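Local coordinates for Slr1951 protein (Synechocystis sp., PDB 3HX1) that is of unknown function but folds as an FHA domain, a module that in its relatives recognises phosphothreonine-containing partner proteins, at residues Gln47-Ile52 with Pro106-Arg111; Glu11-Ile16 with Arg22-Leu27; Ile70-Gly73 with Gln78-Val81. One frame throughout, in Å; residues are numbered along the deposited sequence.

How the interactions relate
Following the chain from its N terminus, interaction 2 comes first: strands 11-18 and 21-27 form a hairpin closed by a short turn. Interaction 1 then spans a long excursion, bringing the loop 47-52 back against 106-111 at the start of the last strand. Within that excursion lies interaction 3, a tight local closure at the end of strand 68-72. Interactions 1 and 2 meet in one sheet, where Arg111 O probably accepts a hydrogen bond from Ile15 N. Interactions 1 and 3 touch at Ser50 and Ser80. Interactions 2 and 3, with centres about 20 Å apart, lie on opposite sides of the chain's centre.

Interaction 1. Residues Gln47-Ile52 with Pro106-Arg111; sequences QFVSRI and PQVSVR
Phe48 and Pro106 illustrate how two loops can be joined by a proline laid over a phenyl ring. The proline sits over one face of the phenyl group, with Pro106 CG 3.7 Å from the centroid of the Phe48 ring and 25° off its normal, a CH-pi contact displaced toward the rim. Phe48 sends CG anti to its own carbonyl carbon (chi1 -55°), which carries the ring out toward Pro106. The opposite face is backed by the chain of Gln47, whose CG stands 3.6 Å above the plane of the Phe48 ring, and Pro106 O lies at the ring edge, in plane. Some carbon approaches here are implausibly short, so the finer fit of the pair is doubtful.

This CH-pi contact lies on the solvent side, for both residues are exposed. Further in, the contact becomes sparser but is buried: Val49 CG2 and Val108 CG1 meet at 3.9 Å, their side chains crossing at about a right angle. The side-chain contacts are apolar, apart from the Pro106 carbonyl oxygen at the ring edge, and the interface is small, 196 Å² in all.

Other parts of the fold close in on the valines: Met104 packs on Val49, while Ile44 and Asp18 touch Val108. Beyond Val108 the chain enters strand 109-115, which runs between strands 11-18 and 101-103 in the antiparallel sheet.

Interaction 2. Residues Glu11-Ile16 with Arg22-Leu27; sequences EHILII and RREVLL
Ile16 and Val25 meet on the sheet face that also carries Leu14, Arg23 and Leu27, and they show how a hairpin fits its own relief. The tip of the isoleucine, CD1, comes 3.5 Å from Val25 CG2. Arg23 runs beside Ile16 in the same direction: its guanidinium turns one face to Ile16 CG2, 3.8 Å above the plane, and has Val25 CG2 at its edge, in plane. The arginine starts with CG between its backbone N and carbonyl carbon (chi1 77°) and bends at chi3, bringing NH2 to a hydrogen bond with Arg43 O. Replacing it with an alanine would probably uncover the flank of Ile16 and leave the Arg43 carbonyl without this side-chain donor. Farther along, Leu14 and Leu27 approach more loosely through their methyls.

On the reverse face, Glu24 CG rests in the hollow between two isoleucines, 3.8 Å from both Ile13 CG2 and Ile15 CG1, while its carboxylate reaches on to a salt bridge with Arg115. Leu26 CD1 similarly enters a notch, 3.5 Å from Glu11 OE1 and closely packed against Ile13 CD1. Ile15 CG2 leans on the aliphatic part of Arg22.

Five backbone hydrogen bonds hold the strands together; the Leu14 N to Val25 O bond is 2.7 Å long and nearly straight (174°). A water bridges His12 N and Leu27 O at the far end. The segments diverge from exact antiparallel, at 148°. Together they make a twisted antiparallel beta hairpin at one margin of the FHA beta sandwich, its Leu14, Ile16 and Leu27 touching Ile42 of the second sheet.

Interaction 3. Residues Ile70-Gly73 with Gln78-Val81; sequences IIDG and QSSV
Ser80 OG, held by a hydrogen bond to Asn82 O, also lies 3.5 Å from Asp72 OD1, close, but not a hydrogen bond. With CG anti to the backbone N (chi1 179°), the Asp72 side chain reaches across from the end of its strand, and its two oxygens face successive serines: OD1 the hydroxyl of Ser80, OD2 the methylene of Ser79. The latter approach is shorter than expected and its detail is doubtful. Ser79 OG, between its own N and carbonyl carbon at chi1 39°, stands 4.0 Å from Asp72 OD2 and makes no hydrogen bond to this carboxylate.

The backbones come together one residue later. Gly73 CA lies 3.0 Å from Gln78 O and 3.5 Å from Ser79 CA, a separation that leaves no room for a side chain between the chains. A beta carbon on Gly73 would fall about 2.9 Å from Gln78 O and, at phi 98°, would be jammed against Asp72 O as well. Both the neighbouring carbonyl and the backbone angles thus call for glycine here. Outside the pair, Asp74 OD1 accepts a hydrogen bond from Gln78 N and so holds the start of the returning loop.

This loop, running on through Asn82, resembles the conserved Asn-containing loop of FHA domains, which in relatives adjoins the phosphopeptide-binding surface; Ser80 touches Ser50 and His53, which fit the Ser-x-x-His motif of the family, in the loop before strand 54-58. Strand 68-72 runs between strands 54-58 and 93-95 in the mixed sheet, and the loop crosses from its end to strand 84-86 of the antiparallel sheet, whose Leu84 touches Asp72.

Interaction 1. Residues Gln47-Ile52 with Pro106-Arg111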
loop_
_atom_site.group_PDB
_atom_site.type_symbol
_atom_site.label_atom_id
_atom_site.label_comp_id
_atom_site.label_asym_id
_atom_site.label_seq_id
_atom_site.Cartn_x
_atom_site.Cartn_y
_atom_site.Cartn_z
ATOM N N GLN A 47 9.163 11.356 -0.384
ATOM C CA GLN A 47 9.095 12.232 -1.549
ATOM C C GLN A 47 8.959 11.419 -2.823
ATOM O O GLN A 47 8.573 11.943 -3.863
ATOM C CB GLN A 47 10.348 13.095 -1.639
ATOM C CG GLN A 47 11.646 12.302 -1.665
ATOM C CD GLN A 47 12.843 13.172 -2.006
ATOM O OE1 GLN A 47 12.940 14.316 -1.560
ATOM N NE2 GLN A 47 13.768 12.629 -2.793
ATOM N N PHE A 48 9.276 10.132 -2.737
ATOM C CA PHE A 48 9.184 9.252 -3.893
ATOM C C PHE A 48 7.765 8.733 -4.038
ATOM O O PHE A 48 7.432 8.061 -5.008
ATOM C CB PHE A 48 10.163 8.087 -3.743
ATOM C CG PHE A 48 11.583 8.518 -3.499
ATOM C CD1 PHE A 48 12.120 9.608 -4.177
ATOM C CD2 PHE A 48 12.398 7.810 -2.626
ATOM C CE1 PHE A 48 13.447 9.976 -3.999
ATOM C CE2 PHE A 48 13.730 8.171 -2.443
ATOM C CZ PHE A 48 14.254 9.256 -3.130
ATOM N N VAL A 49 6.932 9.052 -3.058
ATOM C CA VAL A 49 5.541 8.635 -3.070
ATOM C C VAL A 49 4.638 9.791 -3.469
ATOM O O VAL A 49 4.727 10.881 -2.917
ATOM C CB VAL A 49 5.109 8.130 -1.687
ATOM C CG1 VAL A 49 3.596 7.936 -1.652
ATOM C CG2 VAL A 49 5.820 6.831 -1.381
ATOM N N SER A 50 3.765 9.551 -4.432
ATOM C CA SER A 50 2.844 10.589 -4.881
ATOM C C SER A 50 1.861 10.946 -3.764
ATOM O O SER A 50 1.710 10.197 -2.789
ATOM C CB SER A 50 2.067 10.108 -6.112
ATOM O OG SER A 50 2.947 9.830 -7.186
ATOM N N ARG A 51 1.198 12.089 -3.908
ATOM C CA ARG A 51 0.230 12.523 -2.908
ATOM C C ARG A 51 -0.754 11.410 -2.640
ATOM O O ARG A 51 -1.074 11.133 -1.483
ATOM C CB ARG A 51 -0.465 13.799 -3.376
ATOM C CG ARG A 51 0.503 14.965 -3.293
ATOM C CD ARG A 51 -0.063 16.277 -3.770
ATOM N NE ARG A 51 0.886 17.344 -3.482
ATOM C CZ ARG A 51 0.748 18.601 -3.881
ATOM N NH1 ARG A 51 -0.312 18.955 -4.598
ATOM N NH2 ARG A 51 1.673 19.501 -3.559
ATOM N N ILE A 52 -1.218 10.779 -3.718
ATOM C CA ILE A 52 -2.134 9.643 -3.652
ATOM C C ILE A 52 -1.509 8.667 -4.641
ATOM O O ILE A 52 -1.677 8.798 -5.853
ATOM C CB ILE A 52 -3.564 9.990 -4.132
ATOM C CG1 ILE A 52 -4.172 11.105 -3.276
ATOM C CG2 ILE A 52 -4.427 8.742 -4.067
ATOM C CD1 ILE A 52 -4.597 10.688 -1.862
ATOM N N PRO A 106 12.147 4.494 -3.676
ATOM C CA PRO A 106 13.430 4.246 -2.999
ATOM C C PRO A 106 13.246 4.303 -1.480
ATOM O O PRO A 106 12.783 5.314 -0.930
ATOM C CB PRO A 106 14.315 5.389 -3.498
ATOM C CG PRO A 106 13.781 5.655 -4.881
ATOM C CD PRO A 106 12.278 5.571 -4.674
ATOM N N GLN A 107 13.581 3.202 -0.813
ATOM C CA GLN A 107 13.505 3.118 0.646
ATOM C C GLN A 107 12.095 2.997 1.246
ATOM O O GLN A 107 11.942 3.007 2.465
ATOM C CB GLN A 107 14.207 4.335 1.267
ATOM C CG GLN A 107 14.879 4.053 2.595
ATOM C CD GLN A 107 16.158 3.265 2.416
ATOM O OE1 GLN A 107 16.189 2.264 1.698
ATOM N NE2 GLN A 107 17.226 3.710 3.071
ATOM N N VAL A 108 11.058 2.877 0.424
ATOM C CA VAL A 108 9.704 2.779 0.978
ATOM C C VAL A 108 8.895 1.592 0.461
ATOM O O VAL A 108 8.920 1.276 -0.716
ATOM C CB VAL A 108 8.924 4.075 0.731
ATOM C CG1 VAL A 108 8.782 4.330 -0.759
ATOM C CG2 VAL A 108 7.574 3.987 1.397
ATOM N N SER A 109 8.140 0.963 1.359
ATOM C CA SER A 109 7.398 -0.251 1.039
ATOM C C SER A 109 6.395 -0.687 2.106
ATOM O O SER A 109 6.533 -0.315 3.267
ATOM C CB SER A 109 8.411 -1.368 0.902
ATOM O OG SER A 109 8.899 -1.724 2.196
ATOM N N VAL A 110 5.411 -1.497 1.709
ATOM C CA VAL A 110 4.425 -2.016 2.649
ATOM C C VAL A 110 4.336 -3.532 2.552
ATOM O O VAL A 110 4.206 -4.095 1.457
ATOM C CB VAL A 110 3.000 -1.442 2.409
ATOM C CG1 VAL A 110 3.011 0.071 2.545
ATOM C CG2 VAL A 110 2.476 -1.868 1.052
ATOM N N ARG A 111 4.431 -4.193 3.699
ATOM C CA ARG A 111 4.326 -5.637 3.739
ATOM C C ARG A 111 2.935 -5.943 4.239
ATOM O O ARG A 111 2.384 -5.195 5.045
ATOM C CB ARG A 111 5.351 -6.246 4.694
ATOM C CG ARG A 111 6.773 -6.260 4.168
ATOM C CD ARG A 111 7.604 -7.330 4.866
ATOM N NE ARG A 111 7.032 -8.666 4.690
ATOM C CZ ARG A 111 6.487 -9.382 5.671
ATOM N NH1 ARG A 111 6.439 -8.893 6.904
ATOM N NH2 ARG A 111 5.988 -10.588 5.420
#

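Interaction 2. Residues Glu11-Ile16 with Arg22-Leu27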
loop_
_atom_site.group_PDB
_atom_site.type_symbol
_atom_site.label_atom_id
_atom_site.label_comp_id
_atom_site.label_asym_id
_atom_site.label_seq_id
_atom_site.Cartn_x
_atom_site.Cartn_y
_atom_site.Cartn_z
ATOM N N GLU A 11 -6.452 -11.198 11.294
ATOM C CA GLU A 11 -6.697 -9.810 10.906
ATOM C C GLU A 11 -5.704 -9.312 9.856
ATOM O O GLU A 11 -4.574 -9.801 9.773
ATOM C CB GLU A 11 -6.668 -8.899 12.142
ATOM C CG GLU A 11 -5.553 -9.199 13.144
ATOM C CD GLU A 11 -5.596 -8.281 14.364
ATOM O OE1 GLU A 11 -6.653 -7.657 14.603
ATOM O OE2 GLU A 11 -4.582 -8.191 15.089
ATOM N N HIS A 12 -6.148 -8.342 9.057
ATOM C CA HIS A 12 -5.342 -7.758 7.985
ATOM C C HIS A 12 -4.411 -6.688 8.529
ATOM O O HIS A 12 -4.870 -5.633 8.977
ATOM C CB HIS A 12 -6.259 -7.146 6.925
ATOM C CG HIS A 12 -7.227 -8.126 6.336
ATOM N ND1 HIS A 12 -6.829 -9.165 5.526
ATOM C CD2 HIS A 12 -8.569 -8.246 6.472
ATOM C CE1 HIS A 12 -7.885 -9.886 5.186
ATOM N NE2 HIS A 12 -8.951 -9.351 5.746
ATOM N N ILE A 13 -3.106 -6.961 8.479
ATOM C CA ILE A 13 -2.106 -6.028 8.986
ATOM C C ILE A 13 -1.167 -5.526 7.903
ATOM O O ILE A 13 -0.631 -6.306 7.114
ATOM C CB ILE A 13 -1.243 -6.670 10.094
ATOM C CG1 ILE A 13 -2.117 -7.069 11.285
ATOM C CG2 ILE A 13 -0.169 -5.698 10.542
ATOM C CD1 ILE A 13 -2.925 -5.932 11.867
ATOM N N LEU A 14 -0.957 -4.215 7.888
ATOM C CA LEU A 14 -0.080 -3.593 6.912
ATOM C C LEU A 14 1.156 -3.017 7.610
ATOM O O LEU A 14 1.036 -2.065 8.392
ATOM C CB LEU A 14 -0.837 -2.470 6.192
ATOM C CG LEU A 14 -0.449 -2.185 4.743
ATOM C CD1 LEU A 14 -0.642 -3.455 3.919
ATOM C CD2 LEU A 14 -1.297 -1.053 4.185
ATOM N N ILE A 15 2.331 -3.595 7.348
ATOM C CA ILE A 15 3.566 -3.087 7.941
ATOM C C ILE A 15 4.147 -2.036 6.993
ATOM O O ILE A 15 4.629 -2.352 5.899
ATOM C CB ILE A 15 4.618 -4.200 8.158
ATOM C CG1 ILE A 15 4.050 -5.289 9.069
ATOM C CG2 ILE A 15 5.888 -3.614 8.779
ATOM C CD1 ILE A 15 3.211 -6.302 8.338
ATOM N N ILE A 16 4.097 -0.782 7.418
ATOM C CA ILE A 16 4.586 0.321 6.606
ATOM C C ILE A 16 5.960 0.820 7.032
ATOM O O ILE A 16 6.213 1.059 8.216
ATOM C CB ILE A 16 3.594 1.504 6.656
ATOM C CG1 ILE A 16 2.234 1.044 6.123
ATOM C CG2 ILE A 16 4.139 2.687 5.849
ATOM C CD1 ILE A 16 1.119 1.997 6.406
ATOM N N ARG A 22 9.248 2.223 10.833
ATOM C CA ARG A 22 8.393 1.085 10.540
ATOM C C ARG A 22 7.219 1.057 11.520
ATOM O O ARG A 22 7.424 1.127 12.735
ATOM C CB ARG A 22 9.212 -0.209 10.639
ATOM C CG ARG A 22 8.410 -1.446 10.332
ATOM C CD ARG A 22 9.220 -2.748 10.398
ATOM N NE ARG A 22 10.268 -2.821 9.381
ATOM C CZ ARG A 22 11.517 -2.394 9.555
ATOM N NH1 ARG A 22 11.902 -1.855 10.709
ATOM N NH2 ARG A 22 12.392 -2.512 8.567
ATOM N N ARG A 23 5.993 0.967 11.002
ATOM C CA ARG A 23 4.813 0.931 11.875
ATOM C C ARG A 23 3.747 0.012 11.306
ATOM O O ARG A 23 3.774 -0.318 10.124
ATOM C CB ARG A 23 4.209 2.313 12.030
ATOM C CG ARG A 23 3.408 2.752 10.811
ATOM C CD ARG A 23 2.848 4.139 11.006
ATOM N NE ARG A 23 3.076 4.966 9.831
ATOM C CZ ARG A 23 2.317 4.952 8.744
ATOM N NH1 ARG A 23 1.262 4.152 8.671
ATOM N NH2 ARG A 23 2.624 5.736 7.724
ATOM N N GLU A 24 2.799 -0.391 12.145
ATOM C CA GLU A 24 1.731 -1.279 11.703
ATOM C C GLU A 24 0.355 -0.620 11.660
ATOM O O GLU A 24 0.008 0.198 12.509
ATOM C CB GLU A 24 1.680 -2.527 12.584
ATOM C CG GLU A 24 2.616 -3.635 12.131
ATOM C CD GLU A 24 2.585 -4.844 13.052
ATOM O OE1 GLU A 24 1.546 -5.078 13.705
ATOM O OE2 GLU A 24 3.596 -5.574 13.109
ATOM N N VAL A 25 -0.415 -0.989 10.641
ATOM C CA VAL A 25 -1.755 -0.475 10.431
ATOM C C VAL A 25 -2.697 -1.658 10.308
ATOM O O VAL A 25 -2.380 -2.657 9.651
ATOM C CB VAL A 25 -1.839 0.339 9.130
ATOM C CG1 VAL A 25 -3.263 0.789 8.889
ATOM C CG2 VAL A 25 -0.913 1.528 9.208
ATOM N N LEU A 26 -3.855 -1.557 10.945
ATOM C CA LEU A 26 -4.836 -2.627 10.870
ATOM C C LEU A 26 -5.763 -2.250 9.733
ATOM O O LEU A 26 -6.297 -1.138 9.715
ATOM C CB LEU A 26 -5.616 -2.719 12.174
ATOM C CG LEU A 26 -6.727 -3.759 12.154
ATOM C CD1 LEU A 26 -6.112 -5.149 12.165
ATOM C CD2 LEU A 26 -7.632 -3.554 13.361
ATOM N N LEU A 27 -5.931 -3.148 8.769
ATOM C CA LEU A 27 -6.807 -2.875 7.633
ATOM C C LEU A 27 -8.224 -3.294 8.001
ATOM O O LEU A 27 -8.517 -4.478 8.174
ATOM C CB LEU A 27 -6.311 -3.622 6.403
ATOM C CG LEU A 27 -5.754 -2.730 5.292
ATOM C CD1 LEU A 27 -4.947 -1.587 5.859
ATOM C CD2 LEU A 27 -4.907 -3.586 4.366
HETATM O O HOH W 1 -8.613 -6.641 9.707
#

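Interaction 3. Residues Ile70-Gly73 with Gln78-Val81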
loop_
_atom_site.group_PDB
_atom_site.type_symbol
_atom_site.label_atom_id
_atom_site.label_comp_id
_atom_site.label_asym_id
_atom_site.label_seq_id
_atom_site.Cartn_x
_atom_site.Cartn_y
_atom_site.Cartn_z
ATOM N N ILE A 70 -4.676 -4.147 -4.687
ATOM C CA ILE A 70 -4.063 -2.822 -4.746
ATOM C C ILE A 70 -3.921 -2.381 -6.200
ATOM O O ILE A 70 -3.400 -3.113 -7.032
ATOM C CB ILE A 70 -2.664 -2.799 -4.060
ATOM C CG1 ILE A 70 -2.020 -1.423 -4.268
ATOM C CG2 ILE A 70 -1.771 -3.911 -4.625
ATOM C CD1 ILE A 70 -0.706 -1.214 -3.552
ATOM N N ILE A 71 -4.400 -1.181 -6.502
ATOM C CA ILE A 71 -4.337 -0.655 -7.848
ATOM C C ILE A 71 -3.440 0.572 -7.826
ATOM O O ILE A 71 -3.488 1.353 -6.885
ATOM C CB ILE A 71 -5.750 -0.261 -8.343
ATOM C CG1 ILE A 71 -6.658 -1.494 -8.374
ATOM C CG2 ILE A 71 -5.682 0.346 -9.728
ATOM C CD1 ILE A 71 -7.497 -1.682 -7.144
ATOM N N ASP A 72 -2.613 0.737 -8.853
ATOM C CA ASP A 72 -1.720 1.882 -8.922
ATOM C C ASP A 72 -2.485 3.112 -9.381
ATOM O O ASP A 72 -3.423 3.004 -10.171
ATOM C CB ASP A 72 -0.560 1.601 -9.888
ATOM C CG ASP A 72 0.396 2.782 -10.020
ATOM O OD1 ASP A 72 1.005 3.200 -9.007
ATOM O OD2 ASP A 72 0.540 3.296 -11.149
ATOM N N GLY A 73 -2.079 4.272 -8.863
ATOM C CA GLY A 73 -2.710 5.538 -9.220
ATOM C C GLY A 73 -3.749 6.034 -8.231
ATOM O O GLY A 73 -4.213 5.271 -7.380
ATOM N N GLN A 78 -5.197 8.370 -12.096
ATOM C CA GLN A 78 -3.904 8.879 -12.533
ATOM C C GLN A 78 -2.804 8.223 -11.716
ATOM O O GLN A 78 -2.811 8.261 -10.483
ATOM C CB GLN A 78 -3.818 10.398 -12.390
ATOM C CG GLN A 78 -2.464 10.960 -12.825
ATOM C CD GLN A 78 -2.564 12.358 -13.414
ATOM O OE1 GLN A 78 -3.093 13.272 -12.785
ATOM N NE2 GLN A 78 -2.050 12.529 -14.629
ATOM N N SER A 79 -1.862 7.611 -12.417
ATOM C CA SER A 79 -0.762 6.928 -11.769
ATOM C C SER A 79 0.451 7.818 -11.558
ATOM O O SER A 79 0.513 8.939 -12.054
ATOM C CB SER A 79 -0.382 5.689 -12.582
ATOM O OG SER A 79 -0.459 5.953 -13.973
ATOM N N SER A 80 1.407 7.296 -10.800
ATOM C CA SER A 80 2.650 7.981 -10.470
ATOM C C SER A 80 3.720 7.544 -11.458
ATOM O O SER A 80 3.418 6.819 -12.407
ATOM C CB SER A 80 3.060 7.586 -9.055
ATOM O OG SER A 80 2.734 6.218 -8.812
ATOM N N VAL A 81 4.965 7.976 -11.250
ATOM C CA VAL A 81 6.038 7.561 -12.156
ATOM C C VAL A 81 6.499 6.180 -11.691
ATOM O O VAL A 81 6.554 5.234 -12.481
ATOM C CB VAL A 81 7.237 8.560 -12.164
ATOM C CG1 VAL A 81 8.191 8.289 -10.999
ATOM C CG2 VAL A 81 7.966 8.464 -13.496
#